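Local coordinates for protein neural-cadherin (Drosophila melanogaster, PDB 3UBF) that mediates calcium-dependent, preferentially homophilic adhesion between cells through tandem extracellular cadherin domains, at residues A[60-74]-A[88-101]. Sequence-based numbering, arbitrary orientation.
Sequences YEELGPEKTIDFWVI and DNQRVIILVKDVND. With ZN (zinc ion), chain B; CA (calcium ion), chain T.
Glu61 and Asp98 converge on one zinc ion: Glu61 OE2 binds at 1.9 Å and Asp98 OD2 at 2.0 Å, with Asp98 OD1 longer at 2.6 Å. The two carboxylate planes stand 85° apart, and Glu61 OE1 turns instead to the adjacent calcium ion, so this carboxylate bridges both metals. Asp136 completes the protein ligands of the zinc, while Glu13 and Asp138 also hold the calcium. Asp98 CB sits over the centre of the Tyr60 ring, 3.4 Å from its centroid, a CH-pi contact; Lys67 CD covers the opposite face. Lys67 NZ donates to Tyr60 O and Leu63 O.

Farther out, strands 68-74 and 88-97 form a hairpin in one sheet of the cadherin sandwich, axes at 157°, with paired backbone bonds between Phe71 and Val92. Val92 CB lies over the Phe71 ring (3.6 Å to the centroid), Ile94 CD1 at its edge. On the other side, Arg91 NE and NH2 (2.8 Å to OD2) each meet the syn lone pair of one Asp70 oxygen, a nearly coplanar salt bridge. Arg91 CB makes a CH-pi contact 3.7 Å from the centroid of the Trp72 six-membered ring. The cations probably offset repulsion among the clustered carboxylates, consistent with a metal-rigidified junction between successive cadherin domains.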
loop_
_atom_site.group_PDB
_atom_site.type_symbol
_atom_site.label_atom_id
_atom_site.label_comp_id
_atom_site.label_asym_id
_atom_site.label_seq_id
_atom_site.Cartn_x
_atom_site.Cartn_y
_atom_site.Cartn_z
ATOM N N TYR A 60 5.404 -6.101 -19.815
ATOM C CA TYR A 60 6.247 -7.015 -19.049
ATOM C C TYR A 60 5.525 -8.303 -18.652
ATOM O O TYR A 60 6.094 -9.394 -18.738
ATOM C CB TYR A 60 6.744 -6.272 -17.811
ATOM C CG TYR A 60 7.559 -7.090 -16.848
ATOM C CD1 TYR A 60 8.945 -7.148 -16.954
ATOM C CD2 TYR A 60 6.944 -7.774 -15.794
ATOM C CE1 TYR A 60 9.697 -7.870 -16.056
ATOM C CE2 TYR A 60 7.687 -8.503 -14.895
ATOM C CZ TYR A 60 9.068 -8.548 -15.029
ATOM O OH TYR A 60 9.811 -9.290 -14.140
ATOM N N GLU A 61 4.279 -8.159 -18.211
ATOM C CA GLU A 61 3.449 -9.283 -17.785
ATOM C C GLU A 61 3.196 -10.250 -18.933
ATOM O O GLU A 61 3.033 -11.449 -18.708
ATOM C CB GLU A 61 2.112 -8.786 -17.217
ATOM C CG GLU A 61 2.199 -8.136 -15.833
ATOM C CD GLU A 61 2.857 -6.758 -15.829
ATOM O OE1 GLU A 61 3.250 -6.231 -16.894
ATOM O OE2 GLU A 61 2.985 -6.180 -14.743
ATOM N N GLU A 62 3.171 -9.720 -20.157
ATOM C CA GLU A 62 2.926 -10.527 -21.352
ATOM C C GLU A 62 4.168 -11.249 -21.902
ATOM O O GLU A 62 4.042 -12.117 -22.775
ATOM C CB GLU A 62 2.221 -9.700 -22.438
ATOM C CG GLU A 62 0.710 -9.608 -22.206
ATOM C CD GLU A 62 -0.024 -8.687 -23.182
ATOM O OE1 GLU A 62 0.399 -8.553 -24.361
ATOM O OE2 GLU A 62 -1.052 -8.107 -22.758
ATOM N N LEU A 63 5.352 -10.899 -21.389
ATOM C CA LEU A 63 6.602 -11.569 -21.764
ATOM C C LEU A 63 6.705 -12.934 -21.087
ATOM O O LEU A 63 6.080 -13.170 -20.036
ATOM C CB LEU A 63 7.816 -10.718 -21.375
ATOM C CG LEU A 63 7.892 -9.277 -21.891
ATOM C CD1 LEU A 63 9.131 -8.595 -21.385
ATOM C CD2 LEU A 63 7.862 -9.244 -23.399
ATOM N N GLY A 64 7.503 -13.828 -21.678
ATOM C CA GLY A 64 7.773 -15.137 -21.071
ATOM C C GLY A 64 8.426 -14.964 -19.708
ATOM O O GLY A 64 8.824 -13.850 -19.354
ATOM N N PRO A 65 8.564 -16.061 -18.937
ATOM C CA PRO A 65 9.111 -15.972 -17.574
ATOM C C PRO A 65 10.556 -15.477 -17.568
ATOM O O PRO A 65 11.115 -15.162 -16.514
ATOM C CB PRO A 65 9.036 -17.415 -17.065
ATOM C CG PRO A 65 9.058 -18.258 -18.296
ATOM C CD PRO A 65 8.351 -17.458 -19.363
ATOM N N GLU A 66 11.142 -15.406 -18.757
ATOM C CA GLU A 66 12.488 -14.897 -18.941
ATOM C C GLU A 66 12.505 -13.375 -18.781
ATOM O O GLU A 66 13.489 -12.801 -18.297
ATOM C CB GLU A 66 12.983 -15.306 -20.331
ATOM C CG GLU A 66 14.503 -15.339 -20.489
ATOM C CD GLU A 66 15.163 -16.426 -19.652
ATOM O OE1 GLU A 66 14.462 -17.379 -19.243
ATOM O OE2 GLU A 66 16.387 -16.325 -19.406
ATOM N N LYS A 67 11.404 -12.737 -19.191
ATOM C CA LYS A 67 11.223 -11.275 -19.111
ATOM C C LYS A 67 12.182 -10.535 -20.032
ATOM O O LYS A 67 12.764 -9.499 -19.692
ATOM C CB LYS A 67 11.289 -10.777 -17.664
ATOM C CG LYS A 67 10.221 -11.411 -16.775
ATOM C CD LYS A 67 8.825 -11.193 -17.342
ATOM C CE LYS A 67 7.769 -11.991 -16.617
ATOM N NZ LYS A 67 6.481 -11.817 -17.323
ATOM N N THR A 68 12.328 -11.086 -21.224
ATOM C CA THR A 68 13.255 -10.551 -22.194
ATOM C C THR A 68 12.565 -10.456 -23.542
ATOM O O THR A 68 11.694 -11.265 -23.866
ATOM C CB THR A 68 14.511 -11.441 -22.329
ATOM O OG1 THR A 68 14.121 -12.769 -22.694
ATOM C CG2 THR A 68 15.288 -11.492 -21.018
ATOM N N ILE A 69 12.933 -9.442 -24.310
ATOM C CA ILE A 69 12.622 -9.439 -25.713
ATOM C C ILE A 69 13.862 -10.045 -26.335
ATOM O O ILE A 69 14.940 -9.440 -26.340
ATOM C CB ILE A 69 12.262 -8.048 -26.226
ATOM C CG1 ILE A 69 10.924 -7.624 -25.602
ATOM C CG2 ILE A 69 12.118 -8.068 -27.735
ATOM C CD1 ILE A 69 10.686 -6.157 -25.542
ATOM N N ASP A 70 13.703 -11.285 -26.792
ATOM C CA ASP A 70 14.820 -12.114 -27.218
ATOM C C ASP A 70 14.652 -12.433 -28.696
ATOM O O ASP A 70 13.700 -13.100 -29.097
ATOM C CB ASP A 70 14.889 -13.399 -26.367
ATOM C CG ASP A 70 16.271 -14.068 -26.397
ATOM O OD1 ASP A 70 17.125 -13.663 -27.220
ATOM O OD2 ASP A 70 16.503 -15.012 -25.596
ATOM N N PHE A 71 15.581 -11.947 -29.507
ATOM C CA PHE A 71 15.486 -12.115 -30.952
ATOM C C PHE A 71 16.862 -12.136 -31.586
ATOM O O PHE A 71 17.852 -11.771 -30.958
ATOM C CB PHE A 71 14.629 -11.004 -31.578
ATOM C CG PHE A 71 15.164 -9.623 -31.349
ATOM C CD1 PHE A 71 14.989 -8.988 -30.127
ATOM C CD2 PHE A 71 15.855 -8.957 -32.356
ATOM C CE1 PHE A 71 15.493 -7.695 -29.915
ATOM C CE2 PHE A 71 16.362 -7.664 -32.152
ATOM C CZ PHE A 71 16.174 -7.032 -30.929
ATOM N N TRP A 72 16.901 -12.559 -32.841
ATOM C CA TRP A 72 18.128 -12.623 -33.607
ATOM C C TRP A 72 18.077 -11.618 -34.756
ATOM O O TRP A 72 17.006 -11.261 -35.240
ATOM C CB TRP A 72 18.327 -14.038 -34.156
ATOM C CG TRP A 72 18.775 -15.054 -33.143
ATOM C CD1 TRP A 72 17.994 -15.710 -32.246
ATOM C CD2 TRP A 72 20.108 -15.542 -32.948
ATOM N NE1 TRP A 72 18.757 -16.573 -31.492
ATOM C CE2 TRP A 72 20.058 -16.489 -31.904
ATOM C CE3 TRP A 72 21.345 -15.266 -33.554
ATOM C CZ2 TRP A 72 21.197 -17.166 -31.448
ATOM C CZ3 TRP A 72 22.481 -15.943 -33.095
ATOM C CH2 TRP A 72 22.394 -16.881 -32.055
ATOM N N VAL A 73 19.243 -11.158 -35.180
ATOM C CA VAL A 73 19.332 -10.308 -36.352
ATOM C C VAL A 73 20.286 -10.916 -37.379
ATOM O O VAL A 73 21.196 -11.668 -37.033
ATOM C CB VAL A 73 19.755 -8.864 -35.991
ATOM C CG1 VAL A 73 18.805 -8.280 -34.944
ATOM C CG2 VAL A 73 21.194 -8.827 -35.492
ATOM N N ILE A 74 20.034 -10.613 -38.645
ATOM C CA ILE A 74 20.909 -10.988 -39.741
ATOM C C ILE A 74 21.570 -9.706 -40.229
ATOM O O ILE A 74 20.892 -8.701 -40.471
ATOM C CB ILE A 74 20.120 -11.718 -40.869
ATOM C CG1 ILE A 74 20.063 -13.226 -40.607
ATOM C CG2 ILE A 74 20.728 -11.459 -42.253
ATOM C CD1 ILE A 74 19.286 -13.627 -39.369
ATOM N N ASP A 88 26.339 -12.304 -41.189
ATOM C CA ASP A 88 26.520 -12.524 -39.763
ATOM C C ASP A 88 25.195 -12.672 -39.046
ATOM O O ASP A 88 24.144 -12.353 -39.598
ATOM C CB ASP A 88 27.304 -11.374 -39.143
ATOM C CG ASP A 88 28.783 -11.616 -39.155
ATOM O OD1 ASP A 88 29.239 -12.452 -39.959
ATOM O OD2 ASP A 88 29.491 -10.975 -38.354
ATOM N N ASN A 89 25.267 -13.160 -37.810
ATOM C CA ASN A 89 24.101 -13.391 -36.967
ATOM C C ASN A 89 24.390 -12.900 -35.567
ATOM O O ASN A 89 25.479 -13.124 -35.042
ATOM C CB ASN A 89 23.750 -14.882 -36.920
ATOM C CG ASN A 89 23.504 -15.465 -38.297
ATOM O OD1 ASN A 89 22.566 -15.073 -38.993
ATOM N ND2 ASN A 89 24.352 -16.403 -38.699
ATOM N N GLN A 90 23.422 -12.220 -34.964
ATOM C CA GLN A 90 23.589 -11.738 -33.603
ATOM C C GLN A 90 22.300 -11.819 -32.804
ATOM O O GLN A 90 21.243 -11.332 -33.228
ATOM C CB GLN A 90 24.111 -10.308 -33.596
ATOM C CG GLN A 90 24.594 -9.839 -32.242
ATOM C CD GLN A 90 24.747 -8.347 -32.189
ATOM O OE1 GLN A 90 24.171 -7.636 -33.005
ATOM N NE2 GLN A 90 25.514 -7.855 -31.223
ATOM N N ARG A 91 22.409 -12.433 -31.634
ATOM C CA ARG A 91 21.300 -12.538 -30.718
ATOM C C ARG A 91 21.169 -11.234 -29.938
ATOM O O ARG A 91 22.172 -10.642 -29.519
ATOM C CB ARG A 91 21.521 -13.718 -29.778
ATOM C CG ARG A 91 20.300 -14.150 -29.012
ATOM C CD ARG A 91 20.640 -15.359 -28.170
ATOM N NE ARG A 91 19.541 -15.741 -27.292
ATOM C CZ ARG A 91 19.564 -16.779 -26.461
ATOM N NH1 ARG A 91 20.635 -17.564 -26.378
ATOM N NH2 ARG A 91 18.508 -17.032 -25.704
ATOM N N VAL A 92 19.932 -10.772 -29.778
ATOM C CA VAL A 92 19.657 -9.595 -28.966
ATOM C C VAL A 92 18.729 -9.979 -27.820
ATOM O O VAL A 92 17.662 -10.579 -28.031
ATOM C CB VAL A 92 19.064 -8.432 -29.789
ATOM C CG1 VAL A 92 19.042 -7.147 -28.964
ATOM C CG2 VAL A 92 19.853 -8.208 -31.069
ATOM N N ILE A 93 19.166 -9.658 -26.604
ATOM C CA ILE A 93 18.382 -9.915 -25.397
ATOM C C ILE A 93 18.162 -8.599 -24.684
ATOM O O ILE A 93 19.078 -8.066 -24.058
ATOM C CB ILE A 93 19.082 -10.913 -24.424
ATOM C CG1 ILE A 93 19.607 -12.154 -25.165
ATOM C CG2 ILE A 93 18.128 -11.334 -23.311
ATOM C CD1 ILE A 93 20.296 -13.187 -24.255
ATOM N N ILE A 94 16.952 -8.063 -24.800
ATOM C CA ILE A 94 16.577 -6.868 -24.068
ATOM C C ILE A 94 15.951 -7.334 -22.770
ATOM O O ILE A 94 14.840 -7.854 -22.771
ATOM C CB ILE A 94 15.540 -6.021 -24.834
ATOM C CG1 ILE A 94 16.082 -5.568 -26.194
ATOM C CG2 ILE A 94 15.094 -4.814 -23.992
ATOM C CD1 ILE A 94 14.986 -5.128 -27.166
ATOM N N LEU A 95 16.662 -7.171 -21.662
ATOM C CA LEU A 95 16.062 -7.412 -20.359
ATOM C C LEU A 95 15.097 -6.270 -20.056
ATOM O O LEU A 95 15.520 -5.119 -20.018
ATOM C CB LEU A 95 17.132 -7.505 -19.275
ATOM C CG LEU A 95 16.583 -7.852 -17.884
ATOM C CD1 LEU A 95 15.998 -9.271 -17.840
ATOM C CD2 LEU A 95 17.640 -7.648 -16.794
ATOM N N VAL A 96 13.812 -6.589 -19.865
ATOM C CA VAL A 96 12.768 -5.589 -19.590
ATOM C C VAL A 96 12.477 -5.516 -18.094
ATOM O O VAL A 96 12.210 -6.525 -17.436
ATOM C CB VAL A 96 11.457 -5.892 -20.362
ATOM C CG1 VAL A 96 10.345 -4.872 -20.032
ATOM C CG2 VAL A 96 11.714 -5.939 -21.866
ATOM N N LYS A 97 12.550 -4.306 -17.562
ATOM C CA LYS A 97 12.290 -4.059 -16.157
ATOM C C LYS A 97 10.893 -3.478 -15.970
ATOM O O LYS A 97 10.534 -2.475 -16.592
ATOM C CB LYS A 97 13.362 -3.134 -15.568
ATOM C CG LYS A 97 14.322 -3.792 -14.561
ATOM C CD LYS A 97 14.909 -5.135 -15.029
ATOM C CE LYS A 97 15.838 -5.759 -13.964
ATOM N NZ LYS A 97 15.213 -5.935 -12.597
ATOM N N ASP A 98 10.101 -4.139 -15.134
ATOM C CA ASP A 98 8.789 -3.646 -14.756
ATOM C C ASP A 98 8.982 -2.719 -13.558
ATOM O O ASP A 98 9.094 -3.184 -12.416
ATOM C CB ASP A 98 7.895 -4.831 -14.389
ATOM C CG ASP A 98 6.436 -4.471 -14.341
ATOM O OD1 ASP A 98 6.095 -3.302 -14.613
ATOM O OD2 ASP A 98 5.619 -5.366 -14.022
ATOM N N VAL A 99 9.054 -1.413 -13.803
ATOM C CA VAL A 99 9.420 -0.469 -12.723
ATOM C C VAL A 99 8.237 -0.133 -11.794
ATOM O O VAL A 99 8.414 0.520 -10.759
ATOM C CB VAL A 99 10.152 0.813 -13.256
ATOM N N ASN A 100 7.049 -0.610 -12.169
ATOM C CA ASN A 100 5.839 -0.478 -11.375
ATOM C C ASN A 100 5.730 -1.642 -10.369
ATOM O O ASN A 100 4.910 -1.619 -9.436
ATOM C CB ASN A 100 4.607 -0.498 -12.295
ATOM C CG ASN A 100 4.794 0.310 -13.601
ATOM O OD1 ASN A 100 5.904 0.429 -14.148
ATOM N ND2 ASN A 100 3.688 0.845 -14.113
ATOM N N ASP A 101 6.577 -2.651 -10.569
ATOM C CA ASP A 101 6.496 -3.924 -9.861
ATOM C C ASP A 101 7.043 -3.817 -8.431
ATOM O O ASP A 101 8.177 -4.214 -8.163
ATOM C CB ASP A 101 7.267 -4.991 -10.662
ATOM C CG ASP A 101 6.897 -6.423 -10.274
ATOM O OD1 ASP A 101 6.172 -6.615 -9.276
ATOM O OD2 ASP A 101 7.341 -7.368 -10.972
HETATM ZN ZN ZN B . 3.834 -4.509 -14.389
HETATM CA CA CA T . 2.574 -4.122 -17.374
HETATM O O HOH W 1 3.540 -3.218 -15.231
HETATM O O HOH W 2 1.901 -2.403 -18.710
#